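Local coordinates for sulfur oxidation protein soxB (Thermus thermophilus, PDB 2WDD) that hydrolyses the sulfur-sulfur bond of a cysteine S-thiosulfonate in the Sox sulfur oxidation pathway, with two manganese ions bound, at residues 162-167 with 224-229; 168-173 with 232-237. One frame throughout, in Å; residues are numbered along the deposited sequence.

Interaction 1: 162-167 with 224-229; sequences SHWEWT and VSHPES. With MN (manganese (II) ion), chain H.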
ATOM      1  N   SER A 162      -6.592   3.513  -9.968  1.00  9.31           N
ATOM      2  CA  SER A 162      -6.362   2.087  -9.775  1.00  8.74           C
ATOM      3  C   SER A 162      -4.941   1.558  -9.839  1.00 10.76           C
ATOM      4  O   SER A 162      -4.029   2.200 -10.338  1.00  9.79           O
ATOM      5  CB  SER A 162      -7.164   1.344 -10.846  1.00 10.97           C
ATOM      6  OG  SER A 162      -6.535   1.500 -12.115  1.00 10.93           O
ATOM      7  N   HIS A 163      -4.811   0.325  -9.354  1.00  8.76           N
ATOM      8  CA  HIS A 163      -3.594  -0.459  -9.433  1.00  7.76           C
ATOM      9  C   HIS A 163      -3.949  -1.940  -9.256  1.00 10.21           C
ATOM     10  O   HIS A 163      -4.189  -2.644 -10.254  1.00  9.94           O
ATOM     11  CB  HIS A 163      -2.515  -0.015  -8.451  1.00  7.85           C
ATOM     12  CG  HIS A 163      -1.361  -0.972  -8.365  1.00  9.25           C
ATOM     13  ND1 HIS A 163      -0.461  -0.957  -7.323  1.00 10.14           N
ATOM     14  CD2 HIS A 163      -0.995  -2.006  -9.163  1.00  9.24           C
ATOM     15  CE1 HIS A 163       0.420  -1.930  -7.487  1.00  9.58           C
ATOM     16  NE2 HIS A 163       0.114  -2.588  -8.594  1.00  9.58           N
ATOM     17  N   TRP A 164      -4.047  -2.404  -8.005  1.00  8.92           N
ATOM     18  CA  TRP A 164      -4.349  -3.823  -7.754  1.00  8.84           C
ATOM     19  C   TRP A 164      -5.720  -4.264  -8.230  1.00 11.43           C
ATOM     20  O   TRP A 164      -5.977  -5.454  -8.362  1.00 10.83           O
ATOM     21  CB  TRP A 164      -4.151  -4.198  -6.279  1.00  8.18           C
ATOM     22  CG  TRP A 164      -2.712  -4.467  -5.938  1.00  8.36           C
ATOM     23  CD1 TRP A 164      -1.760  -3.549  -5.587  1.00 10.87           C
ATOM     24  CD2 TRP A 164      -2.087  -5.745  -5.850  1.00  8.00           C
ATOM     25  NE1 TRP A 164      -0.561  -4.177  -5.333  1.00  9.87           N
ATOM     26  CE2 TRP A 164      -0.740  -5.531  -5.487  1.00 10.90           C
ATOM     27  CE3 TRP A 164      -2.527  -7.053  -6.086  1.00  9.38           C
ATOM     28  CZ2 TRP A 164       0.175  -6.579  -5.368  1.00 10.69           C
ATOM     29  CZ3 TRP A 164      -1.613  -8.090  -5.952  1.00 10.69           C
ATOM     30  CH2 TRP A 164      -0.283  -7.844  -5.601  1.00 11.08           C
ATOM     31  N   GLU A 165      -6.598  -3.302  -8.497  1.00  8.79           N
ATOM     32  CA  GLU A 165      -7.926  -3.595  -9.018  1.00  9.03           C
ATOM     33  C   GLU A 165      -7.812  -4.524 -10.224  1.00 11.17           C
ATOM     34  O   GLU A 165      -8.626  -5.441 -10.411  1.00 10.04           O
ATOM     35  CB  GLU A 165      -8.547  -2.282  -9.506  1.00 10.15           C
ATOM     36  CG  GLU A 165      -9.229  -1.457  -8.415  1.00 12.17           C
ATOM     37  CD  GLU A 165      -8.284  -0.869  -7.366  1.00 11.02           C
ATOM     38  OE1 GLU A 165      -7.117  -0.552  -7.698  1.00 10.90           O
ATOM     39  OE2 GLU A 165      -8.769  -0.657  -6.232  1.00 12.41           O
ATOM     40  N   TRP A 166      -6.805  -4.275 -11.051  1.00  9.72           N
ATOM     41  CA  TRP A 166      -6.636  -5.057 -12.266  1.00 10.11           C
ATOM     42  C   TRP A 166      -6.312  -6.526 -12.070  1.00 12.07           C
ATOM     43  O   TRP A 166      -6.356  -7.287 -13.036  1.00 11.48           O
ATOM     44  CB  TRP A 166      -5.640  -4.388 -13.200  1.00 10.17           C
ATOM     45  CG  TRP A 166      -6.156  -3.048 -13.635  1.00 11.11           C
ATOM     46  CD1 TRP A 166      -5.869  -1.841 -13.067  1.00 13.76           C
ATOM     47  CD2 TRP A 166      -7.170  -2.800 -14.618  1.00 10.86           C
ATOM     48  NE1 TRP A 166      -6.625  -0.848 -13.652  1.00 12.87           N
ATOM     49  CE2 TRP A 166      -7.427  -1.410 -14.612  1.00 13.66           C
ATOM     50  CE3 TRP A 166      -7.876  -3.612 -15.514  1.00 12.20           C
ATOM     51  CZ2 TRP A 166      -8.334  -0.809 -15.488  1.00 13.02           C
ATOM     52  CZ3 TRP A 166      -8.800  -3.016 -16.361  1.00 13.63           C
ATOM     53  CH2 TRP A 166      -9.011  -1.627 -16.349  1.00 13.89           C
ATOM     54  N   THR A 167      -5.976  -6.930 -10.842  1.00  9.85           N
ATOM     55  CA  THR A 167      -5.678  -8.341 -10.592  1.00  8.97           C
ATOM     56  C   THR A 167      -6.963  -9.156 -10.530  1.00 12.82           C
ATOM     57  O   THR A 167      -6.924 -10.377 -10.371  1.00 12.14           O
ATOM     58  CB  THR A 167      -4.773  -8.565  -9.363  1.00 11.11           C
ATOM     59  OG1 THR A 167      -5.444  -8.146  -8.174  1.00 10.41           O
ATOM     60  CG2 THR A 167      -3.457  -7.811  -9.520  1.00 12.29           C
ATOM     61  N   VAL A 224       4.195  -5.272 -15.699  1.00 14.13           N
ATOM     62  CA  VAL A 224       5.336  -6.051 -15.230  1.00 14.33           C
ATOM     63  C   VAL A 224       5.168  -6.517 -13.784  1.00 17.44           C
ATOM     64  O   VAL A 224       5.933  -7.355 -13.298  1.00 17.34           O
ATOM     65  CB  VAL A 224       6.671  -5.276 -15.395  1.00 19.04           C
ATOM     66  CG1 VAL A 224       6.914  -4.891 -16.853  1.00 19.78           C
ATOM     67  CG2 VAL A 224       6.717  -4.058 -14.470  1.00 18.79           C
ATOM     68  N   SER A 225       4.161  -5.978 -13.098  1.00 12.89           N
ATOM     69  CA  SER A 225       3.951  -6.255 -11.677  1.00 12.01           C
ATOM     70  C   SER A 225       2.952  -7.348 -11.344  1.00 13.91           C
ATOM     71  O   SER A 225       2.861  -7.773 -10.184  1.00 12.59           O
ATOM     72  CB  SER A 225       3.531  -4.969 -10.956  1.00 13.82           C
ATOM     73  OG  SER A 225       4.558  -4.002 -11.038  1.00 15.76           O
ATOM     74  N   HIS A 226       2.181  -7.769 -12.343  1.00 11.06           N
ATOM     75  CA  HIS A 226       1.137  -8.764 -12.147  1.00 10.80           C
ATOM     76  C   HIS A 226       1.022  -9.604 -13.401  1.00 13.35           C
ATOM     77  O   HIS A 226       1.519  -9.207 -14.450  1.00 14.07           O
ATOM     78  CB  HIS A 226      -0.187  -8.052 -11.902  1.00 11.16           C
ATOM     79  CG  HIS A 226      -0.102  -7.006 -10.834  1.00 13.15           C
ATOM     80  ND1 HIS A 226      -0.046  -7.325  -9.494  1.00 13.74           N
ATOM     81  CD2 HIS A 226       0.027  -5.657 -10.906  1.00 14.51           C
ATOM     82  CE1 HIS A 226       0.095  -6.217  -8.784  1.00 13.59           C
ATOM     83  NE2 HIS A 226       0.134  -5.190  -9.616  1.00 13.74           N
ATOM     84  N   PRO A 227       0.330 -10.752 -13.313  1.00 10.98           N
ATOM     85  CA  PRO A 227       0.166 -11.609 -14.498  1.00 11.39           C
ATOM     86  C   PRO A 227      -0.306 -10.788 -15.686  1.00 16.78           C
ATOM     87  O   PRO A 227      -1.239  -9.994 -15.571  1.00 14.95           O
ATOM     88  CB  PRO A 227      -0.912 -12.598 -14.052  1.00 12.57           C
ATOM     89  CG  PRO A 227      -0.605 -12.795 -12.582  1.00 16.00           C
ATOM     90  CD  PRO A 227      -0.147 -11.415 -12.087  1.00 12.54           C
ATOM     91  N   GLU A 228       0.396 -10.938 -16.807  1.00 15.77           N
ATOM     92  CA  GLU A 228       0.100 -10.168 -18.004  1.00 16.79           C
ATOM     93  C   GLU A 228      -1.319 -10.378 -18.499  1.00 20.40           C
ATOM     94  O   GLU A 228      -1.916  -9.473 -19.076  1.00 20.20           O
ATOM     95  CB  GLU A 228       1.101 -10.511 -19.106  1.00 18.16           C
ATOM     96  CG  GLU A 228       2.533 -10.145 -18.764  1.00 23.82           C
ATOM     97  CD  GLU A 228       3.300 -11.302 -18.136  1.00 31.63           C
ATOM     98  OE1 GLU A 228       2.662 -12.201 -17.538  1.00 20.45           O
ATOM     99  OE2 GLU A 228       4.542 -11.311 -18.250  1.00 25.30           O
ATOM    100  N   SER A 229      -1.862 -11.565 -18.260  1.00 17.08           N
ATOM    101  CA  SER A 229      -3.202 -11.894 -18.718  1.00 17.19           C
ATOM    102  C   SER A 229      -4.271 -10.960 -18.161  1.00 20.93           C
ATOM    103  O   SER A 229      -5.307 -10.747 -18.785  1.00 22.53           O
ATOM    104  CB  SER A 229      -3.539 -13.348 -18.380  1.00 21.75           C
ATOM    105  OG  SER A 229      -3.587 -13.546 -16.978  1.00 28.49           O
TER
HETATM  106 MN    MN H1581      -0.361   0.243  -5.440  0.90  7.88          MN
HETATM  107  O   HOH W   1       0.339   0.063  -3.453  0.75  7.96           O
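H163 meets H226 rim to rim, an instance of a second-shell residue positioning a metal ligand. Its ND1 binds manganese at 2.2 Å, in a site completed by D132, H263, H286 and water 1. Through its second nitrogen, NE2, H163 donates to H226 NE2 over 2.8 Å. That bond is bent, 136° at the hydrogen; the donor lies close to the H226 ring plane, whereas the acceptor is tilted out of the H163 plane. The side chain of W164, which lies beside a bound sulfate, presents one face of its six-membered ring to the edge of H226 in a T-shaped stack, with CE1 of H226 over the ring centre and 3.4 Å from W164 CZ2. T167 closes over a face of the H226 imidazole through a CH-pi contact, its CG2 3.8 Å from the ring centroid. T167 OG1 stands between the backbone N and the carbonyl carbon (chi1 64°) and donates to W164 O at 2.8 Å, which leaves T167 CG2 facing the ring. Were H226 replaced by an alanine, H163 NE2 would probably lose its acceptor and the metal-bound ring could be freer to turn. H226 ND1 is hydrogen-bonded to the hydroxyl of Y429, near the start of strand 431-438. The whole cluster thus lies buried between the loop joining strand 159-160 to helix 170-179 and the end of helix 222-225.

Interaction 2: 168-173 with 232-237; sequences LGRERV and EGLSFA. With TBU (tertiary-butyl alcohol), chain E.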
ATOM      1  N   LEU A 168      -8.097  -8.478 -10.689  1.00 11.29           N
ATOM      2  CA  LEU A 168      -9.385  -9.162 -10.767  1.00 11.02           C
ATOM      3  C   LEU A 168      -9.625  -9.544 -12.226  1.00 15.36           C
ATOM      4  O   LEU A 168     -10.542 -10.306 -12.525  1.00 15.31           O
ATOM      5  CB  LEU A 168     -10.524  -8.259 -10.297  1.00 10.77           C
ATOM      6  CG  LEU A 168     -10.520  -7.915  -8.805  1.00 13.40           C
ATOM      7  CD1 LEU A 168     -11.536  -6.831  -8.508  1.00 13.66           C
ATOM      8  CD2 LEU A 168     -10.780  -9.149  -7.955  1.00 15.28           C
ATOM      9  N   GLY A 169      -8.809  -8.999 -13.123  1.00 12.69           N
ATOM     10  CA  GLY A 169      -8.936  -9.214 -14.557  1.00 12.97           C
ATOM     11  C   GLY A 169      -9.755  -8.098 -15.194  1.00 17.55           C
ATOM     12  O   GLY A 169     -10.644  -7.545 -14.556  1.00 16.24           O
ATOM     13  N   ARG A 170      -9.456  -7.782 -16.455  1.00 16.67           N
ATOM     14  CA  ARG A 170     -10.162  -6.707 -17.146  0.50 17.06           C
ATOM     15  C   ARG A 170     -11.676  -6.880 -17.163  1.00 21.57           C
ATOM     16  O   ARG A 170     -12.411  -5.917 -16.941  1.00 21.82           O
ATOM     17  CB  ARG A 170      -9.614  -6.492 -18.557  0.50 17.56           C
ATOM     18  CG  ARG A 170     -10.140  -5.242 -19.245  0.50 26.96           C
ATOM     19  CD  ARG A 170      -9.891  -5.307 -20.742  0.50 31.15           C
ATOM     20  NE  ARG A 170     -10.444  -4.155 -21.447  0.50 39.51           N
ATOM     21  CZ  ARG A 170      -9.939  -3.661 -22.572  0.50 51.24           C
ATOM     22  NH1 ARG A 170     -10.504  -2.611 -23.153  0.50 37.17           N
ATOM     23  NH2 ARG A 170      -8.866  -4.219 -23.116  0.50 35.79           N
ATOM     24  N   GLU A 171     -12.146  -8.095 -17.423  1.00 19.00           N
ATOM     25  CA  GLU A 171     -13.583  -8.356 -17.451  1.00 19.04           C
ATOM     26  C   GLU A 171     -14.292  -7.991 -16.154  1.00 22.01           C
ATOM     27  O   GLU A 171     -15.321  -7.310 -16.169  1.00 22.15           O
ATOM     28  CB  GLU A 171     -13.866  -9.814 -17.814  1.00 20.88           C
ATOM     29  CG  GLU A 171     -13.460 -10.185 -19.230  1.00 35.46           C
ATOM     30  CD  GLU A 171     -13.852 -11.605 -19.591  1.00 66.91           C
ATOM     31  OE1 GLU A 171     -14.967 -12.030 -19.217  1.00 65.90           O
ATOM     32  OE2 GLU A 171     -13.042 -12.298 -20.244  1.00 66.07           O
ATOM     33  N   ARG A 172     -13.760  -8.461 -15.028  1.00 16.27           N
ATOM     34  CA  ARG A 172     -14.377  -8.180 -13.736  1.00 15.41           C
ATOM     35  C   ARG A 172     -14.300  -6.699 -13.395  1.00 16.49           C
ATOM     36  O   ARG A 172     -15.221  -6.151 -12.793  1.00 16.25           O
ATOM     37  CB  ARG A 172     -13.720  -8.999 -12.628  1.00 15.13           C
ATOM     38  CG  ARG A 172     -14.332  -8.801 -11.252  1.00 16.18           C
ATOM     39  CD  ARG A 172     -15.831  -9.108 -11.218  1.00 14.06           C
ATOM     40  NE  ARG A 172     -16.320  -9.294  -9.857  1.00 14.53           N
ATOM     41  CZ  ARG A 172     -17.573  -9.618  -9.551  1.00 20.69           C
ATOM     42  NH1 ARG A 172     -18.479  -9.771 -10.513  1.00 18.55           N
ATOM     43  NH2 ARG A 172     -17.919  -9.813  -8.291  1.00 18.71           N
ATOM     44  N   VAL A 173     -13.188  -6.057 -13.743  1.00 14.48           N
ATOM     45  CA  VAL A 173     -13.051  -4.631 -13.459  1.00 13.71           C
ATOM     46  C   VAL A 173     -14.151  -3.864 -14.187  1.00 18.91           C
ATOM     47  O   VAL A 173     -14.808  -2.998 -13.611  1.00 16.70           O
ATOM     48  CB  VAL A 173     -11.648  -4.098 -13.802  1.00 16.15           C
ATOM     49  CG1 VAL A 173     -11.634  -2.565 -13.744  1.00 15.32           C
ATOM     50  CG2 VAL A 173     -10.599  -4.694 -12.843  1.00 16.04           C
ATOM     51  N   GLU A 232      -4.199  -7.737 -20.575  1.00 17.80           N
ATOM     52  CA  GLU A 232      -3.929  -7.873 -22.001  1.00 18.13           C
ATOM     53  C   GLU A 232      -4.811  -6.919 -22.807  1.00 18.34           C
ATOM     54  O   GLU A 232      -6.009  -6.808 -22.557  1.00 18.28           O
ATOM     55  CB  GLU A 232      -4.121  -9.322 -22.456  1.00 20.32           C
ATOM     56  CG  GLU A 232      -5.536  -9.843 -22.334  1.00 34.69           C
ATOM     57  CD  GLU A 232      -5.584 -11.362 -22.307  1.00 60.68           C
ATOM     58  OE1 GLU A 232      -6.165 -11.927 -21.355  1.00 50.47           O
ATOM     59  OE2 GLU A 232      -5.008 -11.991 -23.222  1.00 58.21           O
ATOM     60  N   GLY A 233      -4.198  -6.195 -23.740  1.00 14.53           N
ATOM     61  CA  GLY A 233      -4.913  -5.246 -24.576  1.00 14.36           C
ATOM     62  C   GLY A 233      -4.811  -3.830 -24.052  1.00 17.26           C
ATOM     63  O   GLY A 233      -5.177  -2.873 -24.739  1.00 15.71           O
ATOM     64  N   LEU A 234      -4.299  -3.695 -22.833  1.00 14.18           N
ATOM     65  CA  LEU A 234      -4.148  -2.382 -22.218  1.00 14.14           C
ATOM     66  C   LEU A 234      -2.703  -1.955 -22.032  1.00 16.93           C
ATOM     67  O   LEU A 234      -1.825  -2.784 -21.770  1.00 16.81           O
ATOM     68  CB  LEU A 234      -4.803  -2.386 -20.842  1.00 13.78           C
ATOM     69  CG  LEU A 234      -6.283  -2.751 -20.807  1.00 17.99           C
ATOM     70  CD1 LEU A 234      -6.806  -2.806 -19.373  1.00 19.10           C
ATOM     71  CD2 LEU A 234      -7.060  -1.750 -21.633  1.00 19.72           C
ATOM     72  N   SER A 235      -2.481  -0.642 -22.093  1.00 13.87           N
ATOM     73  CA  SER A 235      -1.192  -0.043 -21.777  1.00 13.12           C
ATOM     74  C   SER A 235      -1.474   0.943 -20.638  1.00 15.85           C
ATOM     75  O   SER A 235      -2.493   1.626 -20.653  1.00 15.10           O
ATOM     76  CB  SER A 235      -0.624   0.725 -22.958  1.00 14.20           C
ATOM     77  OG  SER A 235       0.553   1.413 -22.560  1.00 18.05           O
ATOM     78  N   PHE A 236      -0.578   1.001 -19.655  1.00 13.04           N
ATOM     79  CA  PHE A 236      -0.718   1.889 -18.497  1.00 12.98           C
ATOM     80  C   PHE A 236       0.474   2.854 -18.469  1.00 17.23           C
ATOM     81  O   PHE A 236       0.688   3.575 -17.487  1.00 17.09           O
ATOM     82  CB  PHE A 236      -0.638   1.048 -17.209  1.00 14.55           C
ATOM     83  CG  PHE A 236      -1.894   0.303 -16.879  1.00 15.79           C
ATOM     84  CD1 PHE A 236      -2.669   0.685 -15.797  1.00 17.59           C
ATOM     85  CD2 PHE A 236      -2.270  -0.823 -17.600  1.00 19.40           C
ATOM     86  CE1 PHE A 236      -3.817   0.001 -15.471  1.00 19.36           C
ATOM     87  CE2 PHE A 236      -3.438  -1.501 -17.280  1.00 21.50           C
ATOM     88  CZ  PHE A 236      -4.218  -1.074 -16.225  1.00 18.96           C
ATOM     89  N   ALA A 237       1.317   2.786 -19.493  1.00 15.59           N
ATOM     90  CA  ALA A 237       2.559   3.555 -19.507  1.00 16.71           C
ATOM     91  C   ALA A 237       2.472   5.004 -19.044  1.00 19.99           C
ATOM     92  O   ALA A 237       1.539   5.726 -19.394  1.00 18.92           O
ATOM     93  CB  ALA A 237       3.222   3.484 -20.880  1.00 18.49           C
TER
HETATM   94  O   TBU E1577       1.767  -0.695 -19.829  1.00 24.14           O
HETATM   95  C   TBU E1577       2.949  -0.675 -20.665  1.00 26.88           C
HETATM   96  C1  TBU E1577       2.568  -0.411 -22.098  1.00 28.28           C
HETATM   97  C2  TBU E1577       3.978   0.404 -20.299  1.00 28.91           C
HETATM   98  C3  TBU E1577       3.617  -2.038 -20.587  1.00 28.48           C
HETATM   99  O   HOH W   2      -8.406  -2.149 -25.166  1.00 28.43           O
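In the conformer of R170 described here, one of two modelled, NH1 donates to water 2 at 2.9 Å; the same water gives a weak 3.3 Å bond to G233 O, a tentative link from the helix to the turn before strand 234-235. The example is one of an arginine from the first turn of a helix lying over a two-stranded antiparallel ribbon: helix 170-179 supplies R170, while strand 234-235 pairs with 190-191 through backbone bonds of G233 with D192 and S235 with V190. G169 occupies the N-cap position, and its carbonyl O receives V173 N at 3.1 Å in that first turn. CG of R170 stands anti to the backbone N (chi1 -170°) and the chain runs extended to NE, which carries the guanidinium out to the ribbon. There CD2 of L234 sits over one face of the R170 guanidinium, offset toward its rim and 3.4 Å from R170 NH2. Farther back the aliphatic part joins in, R170 CG lying 4.1 Å from L234 CD1. The strongest polar partner of R170 belongs to its own helix, a salt bridge from NE to E174. G233 turns the chain with a positive phi of 97°, where a side chain would run into the carbonyl O of E232. L234 also packs on W166 and L198, whereas its carbonyl O accepts from K223 NZ. Farther along, K223, S235, F236 and A237 line a pocket holding tertiary-butyl alcohol, where F236 N donates to the alcohol O at 2.9 Å with an almost perfectly straight N-H...O angle of 179°.

Leaving strand 159-160, the chain passes through 162-167 and directly into 168-173, which starts helix 170-179. It then runs through strands 183-184 and 190-191 and the antiparallel pair 202-207 and 210-217 before helix 222-225 brings it back. Segment 224-229 closes interaction 1 across 56 residues, and 232-237 closes interaction 2 across 58. Their segments alternate, so the two closures cross instead of nesting. W166, from the first segment of interaction 1, joins them: W166 CZ3 lies 3.6 Å from L234 CD1, and its ring meets F236 edge-to-face. Together they tie the start of helix 170-179 and the metal-site loop to the chain following helix 222-225.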